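Local coordinates for thermophilic dibenzothiophene desulfurization enzyme C (Paenibacillus sp. A11-2, PDB 5XDE), which probably catalyses the stepwise oxidation of dibenzothiophene to its sulfoxide and sulfone with reduced FMN and molecular oxygen, as a flavin monooxygenase of the DszC family, at residues K110-P115 with Y223-L228; V118-F123 with A165-V170. All coordinates share one frame; numbering follows the deposited sequence.

Interaction 1: K110-P115 with Y223-L228; sequences KARWYP and YPDELL. With SO4 (sulfate ion), chain F.
The indole of W113 reaches from helix 107-120 to D225, E226 and L228 with its six-membered ring. One methyl of L228, CD2, lies in the ring plane at the edge, 3.7 Å from W113 CZ3, and the CA of E226 also sits near that plane. CZ2 of W113 comes within 3.4 Å of the backbone oxygen D225 O, which lies obliquely to the ring. Setting CG opposite the carbonyl carbon (chi1 -74°) sends the indole out from the helix to this loop. A large flat side chain suits the place, because W113 CA and E226 CA stay 10.0 Å apart.

No direct hydrogen bond joins the segments; a water does that work. It donates to D225 O at 2.8 Å and weakly accepts from W113 NE1 and R112 NH1, while Q109 gives D225 O a further hydrogen bond. R112 and D225 cross at about a right angle, their flat groups 51° apart. Because D225 OD2 lies over the guanidinium face, 4.2 Å from R112 NH1, no N-H points at it and the attraction is one of charge alone; the salt bridge of R112 goes to E108. K110 leaves the helix with an extended chain, its NZ hydrogen-bonded to sulfate O4 at 2.8 Å and more weakly to O1. D102 also salt-bridges K110, and R63 shares the sulfate, probably a crystallisation ion.

The CA-CB bond of E226 points away from helix 107-120; its carboxylate accepts from Y223 N and is salt-bridged to R193, bonds that probably help to hold the short 3-10 turn. The arrangement belongs to the acyl-CoA dehydrogenase fold: a helix of the N-terminal helical domain packs against a loop of the middle beta domain.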
loop_
_atom_site.group_PDB
_atom_site.type_symbol
_atom_site.label_atom_id
_atom_site.label_comp_id
_atom_site.label_asym_id
_atom_site.label_seq_id
_atom_site.Cartn_x
_atom_site.Cartn_y
_atom_site.Cartn_z
ATOM N N LYS A 110 22.197 23.611 37.402
ATOM C CA LYS A 110 22.366 22.164 37.478
ATOM C C LYS A 110 22.786 21.730 38.882
ATOM O O LYS A 110 22.332 20.692 39.382
ATOM C CB LYS A 110 23.378 21.691 36.433
ATOM C CG LYS A 110 22.975 22.032 34.996
ATOM C CD LYS A 110 23.862 21.307 33.994
ATOM C CE LYS A 110 23.507 21.713 32.558
ATOM N NZ LYS A 110 24.220 20.831 31.576
ATOM N N ALA A 111 23.654 22.509 39.538
ATOM C CA ALA A 111 24.120 22.113 40.864
ATOM C C ALA A 111 22.998 22.153 41.897
ATOM O O ALA A 111 22.990 21.345 42.831
ATOM C CB ALA A 111 25.285 23.011 41.305
ATOM N N ARG A 112 22.067 23.096 41.755
ATOM C CA ARG A 112 20.903 23.196 42.628
ATOM C C ARG A 112 19.830 22.183 42.227
ATOM O O ARG A 112 19.378 21.377 43.054
ATOM C CB ARG A 112 20.363 24.627 42.560
ATOM C CG ARG A 112 19.035 24.931 43.229
ATOM C CD ARG A 112 18.537 26.294 42.726
ATOM N NE ARG A 112 19.609 27.292 42.772
ATOM C CZ ARG A 112 19.803 28.255 41.868
ATOM N NH1 ARG A 112 19.006 28.371 40.811
ATOM N NH2 ARG A 112 20.813 29.103 42.018
ATOM N N TRP A 113 19.453 22.184 40.945
ATOM C CA TRP A 113 18.256 21.474 40.499
ATOM C C TRP A 113 18.443 19.966 40.438
ATOM O O TRP A 113 17.499 19.217 40.719
ATOM C CB TRP A 113 17.830 21.966 39.113
ATOM C CG TRP A 113 17.191 23.316 39.102
ATOM C CD1 TRP A 113 16.748 24.033 40.177
ATOM C CD2 TRP A 113 16.937 24.122 37.948
ATOM N NE1 TRP A 113 16.226 25.231 39.757
ATOM C CE2 TRP A 113 16.338 25.310 38.392
ATOM C CE3 TRP A 113 17.156 23.948 36.576
ATOM C CZ2 TRP A 113 15.949 26.321 37.515
ATOM C CZ3 TRP A 113 16.789 24.957 35.714
ATOM C CH2 TRP A 113 16.181 26.122 36.182
ATOM N N TYR A 114 19.613 19.489 40.039
ATOM C CA TYR A 114 19.647 18.067 39.738
ATOM C C TYR A 114 19.623 17.247 41.024
ATOM O O TYR A 114 18.874 16.264 41.101
ATOM C CB TYR A 114 20.841 17.700 38.850
ATOM C CG TYR A 114 20.712 18.207 37.414
ATOM C CD1 TYR A 114 19.653 19.021 37.030
ATOM C CD2 TYR A 114 21.651 17.861 36.455
ATOM C CE1 TYR A 114 19.535 19.493 35.708
ATOM C CE2 TYR A 114 21.544 18.320 35.151
ATOM C CZ TYR A 114 20.498 19.139 34.786
ATOM O OH TYR A 114 20.407 19.596 33.482
ATOM N N PRO A 115 20.392 17.602 42.058
ATOM C CA PRO A 115 20.221 16.891 43.337
ATOM C C PRO A 115 18.818 17.041 43.898
ATOM O O PRO A 115 18.305 16.104 44.522
ATOM C CB PRO A 115 21.278 17.538 44.247
ATOM C CG PRO A 115 22.319 18.076 43.279
ATOM C CD PRO A 115 21.502 18.574 42.112
ATOM N N TYR A 223 11.242 33.974 38.528
ATOM C CA TYR A 223 12.436 34.633 39.039
ATOM C C TYR A 223 13.622 34.410 38.111
ATOM O O TYR A 223 13.639 33.464 37.313
ATOM C CB TYR A 223 12.767 34.121 40.437
ATOM C CG TYR A 223 11.668 34.416 41.418
ATOM C CD1 TYR A 223 10.762 33.431 41.788
ATOM C CD2 TYR A 223 11.501 35.693 41.935
ATOM C CE1 TYR A 223 9.739 33.700 42.670
ATOM C CE2 TYR A 223 10.476 35.973 42.818
ATOM C CZ TYR A 223 9.601 34.974 43.179
ATOM O OH TYR A 223 8.581 35.241 44.059
ATOM N N PRO A 224 14.633 35.286 38.181
ATOM C CA PRO A 224 15.804 35.114 37.302
ATOM C C PRO A 224 16.462 33.751 37.412
ATOM O O PRO A 224 16.923 33.221 36.393
ATOM C CB PRO A 224 16.746 36.238 37.759
ATOM C CG PRO A 224 15.819 37.301 38.249
ATOM C CD PRO A 224 14.676 36.560 38.918
ATOM N N ASP A 225 16.534 33.164 38.612
ATOM C CA ASP A 225 17.195 31.872 38.766
ATOM C C ASP A 225 16.345 30.716 38.247
ATOM O O ASP A 225 16.790 29.566 38.299
ATOM C CB ASP A 225 17.620 31.637 40.231
ATOM C CG ASP A 225 16.448 31.597 41.216
ATOM O OD1 ASP A 225 15.274 31.623 40.799
ATOM O OD2 ASP A 225 16.721 31.525 42.433
ATOM N N GLU A 226 15.169 31.012 37.699
ATOM C CA GLU A 226 14.305 30.037 37.046
ATOM C C GLU A 226 14.324 30.163 35.531
ATOM O O GLU A 226 13.760 29.303 34.841
ATOM C CB GLU A 226 12.870 30.194 37.564
ATOM C CG GLU A 226 12.780 29.855 39.049
ATOM C CD GLU A 226 11.466 30.247 39.706
ATOM O OE1 GLU A 226 10.694 31.050 39.139
ATOM O OE2 GLU A 226 11.227 29.747 40.823
ATOM N N LEU A 227 14.953 31.209 35.001
ATOM C CA LEU A 227 14.982 31.428 33.564
ATOM C C LEU A 227 16.012 30.508 32.933
ATOM O O LEU A 227 17.108 30.321 33.468
ATOM C CB LEU A 227 15.313 32.887 33.256
ATOM C CG LEU A 227 14.232 33.904 33.629
ATOM C CD1 LEU A 227 14.771 35.326 33.485
ATOM C CD2 LEU A 227 12.992 33.721 32.769
ATOM N N LEU A 228 15.647 29.921 31.800
ATOM C CA LEU A 228 16.527 29.008 31.082
ATOM C C LEU A 228 17.186 29.826 29.973
ATOM O O LEU A 228 16.666 29.938 28.867
ATOM C CB LEU A 228 15.737 27.814 30.556
ATOM C CG LEU A 228 15.269 26.870 31.683
ATOM C CD1 LEU A 228 14.137 25.931 31.239
ATOM C CD2 LEU A 228 16.447 26.068 32.230
HETATM S S SO4 F . 27.512 19.950 32.620
HETATM O O1 SO4 F . 26.425 18.994 32.838
HETATM O O2 SO4 F . 27.925 20.553 33.885
HETATM O O3 SO4 F . 28.649 19.245 32.031
HETATM O O4 SO4 F . 27.039 21.020 31.740
HETATM O O HOH W 1 16.453 28.139 40.684
#

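Interaction 2: V118-F123 with A165-V170; sequences VRERWF and ADRLLV
D166 OD2 is gripped from two sequence-distant places: F123 N donates at 2.8 Å to this oxygen, which accepts through its anti lone pair, the one directed away from the other carboxylate oxygen, and R50 makes a salt bridge to the same atom. In return D166 N gives a longer bond to F123 O, 3.3 Å, so the two residues are held by a reciprocal pair. Aspartate suits the site because its short side chain reaches back to a main-chain N-H while its charge meets an arginine.

Beside these polar bonds, R167 lies over one face of the W122 indole. Its CG stands 3.6 Å from the centroid of the six-membered ring and almost on the ring normal, a CH-pi contact. The chain bends there (chi2 -69°), carrying NE to 3.6 Å from W122 CZ2, with the guanidinium tilted 41° to the ring. From that position R167 NH1 donates to D166 O at 2.9 Å, with the oxygen in the guanidinium plane but the donor well above the carbonyl plane.

E120 OE1 fixes the indole from its edge: W122 NE1 donates to it at 2.9 Å, nearly straight and close to the ring plane. A water links E120 OE1 to R167 NH1, whereas R167 NH2, 4.0 Å from OE1, adds only charge attraction. With a serine in place of W122, R167 would probably lose the ring face that supports its CG and be held chiefly by its bond to D166 O, and E120 OE1 would lose its indole donor.

F123 turns its ring to helix 43-52 and makes a cation-pi contact with R46. L188 of strand 184-190 touches both W122 and R167, and R167 pairs through its backbone with G125, where strand 124-127 runs parallel to strand 167-174.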
loop_
_atom_site.group_PDB
_atom_site.type_symbol
_atom_site.label_atom_id
_atom_site.label_comp_id
_atom_site.label_asym_id
_atom_site.label_seq_id
_atom_site.Cartn_x
_atom_site.Cartn_y
_atom_site.Cartn_z
ATOM N N VAL A 118 16.553 14.619 42.168
ATOM C CA VAL A 118 16.757 13.286 42.722
ATOM C C VAL A 118 15.985 13.125 44.027
ATOM O O VAL A 118 15.273 12.133 44.230
ATOM C CB VAL A 118 18.262 13.028 42.927
ATOM C CG1 VAL A 118 18.487 11.766 43.742
ATOM C CG2 VAL A 118 19.001 12.966 41.572
ATOM N N ARG A 119 16.145 14.084 44.946
ATOM C CA ARG A 119 15.562 13.944 46.281
ATOM C C ARG A 119 14.049 14.128 46.253
ATOM O O ARG A 119 13.317 13.411 46.950
ATOM C CB ARG A 119 16.192 14.954 47.244
ATOM C CG ARG A 119 17.359 14.415 48.040
ATOM C CD ARG A 119 18.072 15.525 48.826
ATOM N NE ARG A 119 17.504 15.796 50.147
ATOM C CZ ARG A 119 18.135 16.499 51.088
ATOM N NH1 ARG A 119 19.347 16.988 50.847
ATOM N NH2 ARG A 119 17.566 16.720 52.267
ATOM N N GLU A 120 13.561 15.095 45.477
ATOM C CA GLU A 120 12.130 15.332 45.372
ATOM C C GLU A 120 11.477 14.467 44.298
ATOM O O GLU A 120 10.246 14.460 44.201
ATOM C CB GLU A 120 11.870 16.814 45.106
ATOM C CG GLU A 120 12.366 17.702 46.242
ATOM C CD GLU A 120 12.047 19.178 46.055
ATOM O OE1 GLU A 120 11.556 19.576 44.975
ATOM O OE2 GLU A 120 12.300 19.955 47.001
ATOM N N ARG A 121 12.272 13.714 43.534
ATOM C CA ARG A 121 11.770 12.802 42.494
ATOM C C ARG A 121 10.914 13.547 41.464
ATOM O O ARG A 121 9.778 13.174 41.161
ATOM C CB ARG A 121 11.010 11.629 43.126
ATOM C CG ARG A 121 11.720 11.110 44.381
ATOM C CD ARG A 121 11.169 9.768 44.884
ATOM N NE ARG A 121 9.726 9.784 45.098
ATOM C CZ ARG A 121 9.071 8.751 45.622
ATOM N NH1 ARG A 121 9.743 7.671 45.995
ATOM N NH2 ARG A 121 7.762 8.811 45.788
ATOM N N TRP A 122 11.481 14.617 40.909
ATOM C CA TRP A 122 10.788 15.413 39.904
ATOM C C TRP A 122 10.340 14.580 38.705
ATOM O O TRP A 122 11.130 13.839 38.112
ATOM C CB TRP A 122 11.700 16.524 39.401
ATOM C CG TRP A 122 11.925 17.631 40.366
ATOM C CD1 TRP A 122 11.473 17.720 41.654
ATOM C CD2 TRP A 122 12.698 18.810 40.125
ATOM N NE1 TRP A 122 11.909 18.900 42.222
ATOM C CE2 TRP A 122 12.660 19.586 41.303
ATOM C CE3 TRP A 122 13.401 19.294 39.018
ATOM C CZ2 TRP A 122 13.309 20.820 41.409
ATOM C CZ3 TRP A 122 14.050 20.526 39.127
ATOM C CH2 TRP A 122 13.994 21.271 40.311
ATOM N N PHE A 123 9.079 14.758 38.330
ATOM C CA PHE A 123 8.497 14.221 37.106
ATOM C C PHE A 123 8.072 15.460 36.325
ATOM O O PHE A 123 7.154 16.179 36.738
ATOM C CB PHE A 123 7.327 13.282 37.452
ATOM C CG PHE A 123 6.968 12.275 36.383
ATOM C CD1 PHE A 123 7.013 12.600 35.039
ATOM C CD2 PHE A 123 6.560 10.997 36.748
ATOM C CE1 PHE A 123 6.658 11.660 34.072
ATOM C CE2 PHE A 123 6.202 10.044 35.790
ATOM C CZ PHE A 123 6.251 10.381 34.445
ATOM N N ALA A 165 2.713 17.186 37.971
ATOM C CA ALA A 165 4.081 17.563 37.634
ATOM C C ALA A 165 4.687 18.386 38.759
ATOM O O ALA A 165 4.044 19.279 39.313
ATOM C CB ALA A 165 4.125 18.364 36.334
ATOM N N ASP A 166 5.942 18.088 39.088
ATOM C CA ASP A 166 6.605 18.813 40.163
ATOM C C ASP A 166 7.157 20.143 39.687
ATOM O O ASP A 166 7.175 21.113 40.454
ATOM C CB ASP A 166 7.709 17.944 40.740
ATOM C CG ASP A 166 7.189 16.616 41.179
ATOM O OD1 ASP A 166 6.504 16.585 42.224
ATOM O OD2 ASP A 166 7.415 15.615 40.468
ATOM N N ARG A 167 7.595 20.206 38.431
ATOM C CA ARG A 167 8.063 21.432 37.804
ATOM C C ARG A 167 7.475 21.488 36.404
ATOM O O ARG A 167 7.294 20.450 35.762
ATOM C CB ARG A 167 9.602 21.491 37.729
ATOM C CG ARG A 167 10.298 21.682 39.079
ATOM C CD ARG A 167 10.045 23.072 39.635
ATOM N NE ARG A 167 10.798 23.294 40.867
ATOM C CZ ARG A 167 10.408 22.864 42.062
ATOM N NH1 ARG A 167 9.270 22.183 42.183
ATOM N NH2 ARG A 167 11.158 23.107 43.135
ATOM N N LEU A 168 7.170 22.694 35.944
ATOM C CA LEU A 168 6.633 22.921 34.609
ATOM C C LEU A 168 7.666 23.667 33.782
ATOM O O LEU A 168 8.181 24.703 34.220
ATOM C CB LEU A 168 5.340 23.731 34.653
ATOM C CG LEU A 168 4.150 23.083 35.359
ATOM C CD1 LEU A 168 2.989 24.051 35.396
ATOM C CD2 LEU A 168 3.763 21.787 34.662
ATOM N N LEU A 169 7.977 23.128 32.602
ATOM C CA LEU A 169 8.748 23.863 31.608
ATOM C C LEU A 169 7.778 24.761 30.851
ATOM O O LEU A 169 6.850 24.263 30.207
ATOM C CB LEU A 169 9.468 22.899 30.667
ATOM C CG LEU A 169 10.232 23.473 29.461
ATOM C CD1 LEU A 169 11.357 24.406 29.903
ATOM C CD2 LEU A 169 10.775 22.333 28.608
ATOM N N VAL A 170 7.958 26.078 30.957
ATOM C CA VAL A 170 6.989 27.039 30.438
ATOM C C VAL A 170 7.659 27.961 29.423
ATOM O O VAL A 170 8.795 28.402 29.623
ATOM C CB VAL A 170 6.354 27.860 31.576
ATOM C CG1 VAL A 170 5.234 28.734 31.038
ATOM C CG2 VAL A 170 5.822 26.927 32.659
HETATM O O HOH W 2 8.938 19.861 44.436
#

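Overall arrangement
Both contacts tie helix 107-120 to the beta domain, interaction 2 also using the chain just after its C-terminal end, and interaction 1 lying about two turns earlier. They meet through W113 CD1 and W122 CH2, 3.9 Å apart, and through L228 and L169, forming one continuous apolar patch lined also by L188. Each is partly buried and has a buried tryptophan; in interaction 1 the charged groups lie at the rim, whereas in interaction 2 R167 and D166 are central. Interaction 1 relies on ring-edge packing and a bridging water at a loop; interaction 2, nearer the chain's centre, adds direct hydrogen bonds where the chain enters the sheet, and buries more surface, 295 against 198 Å².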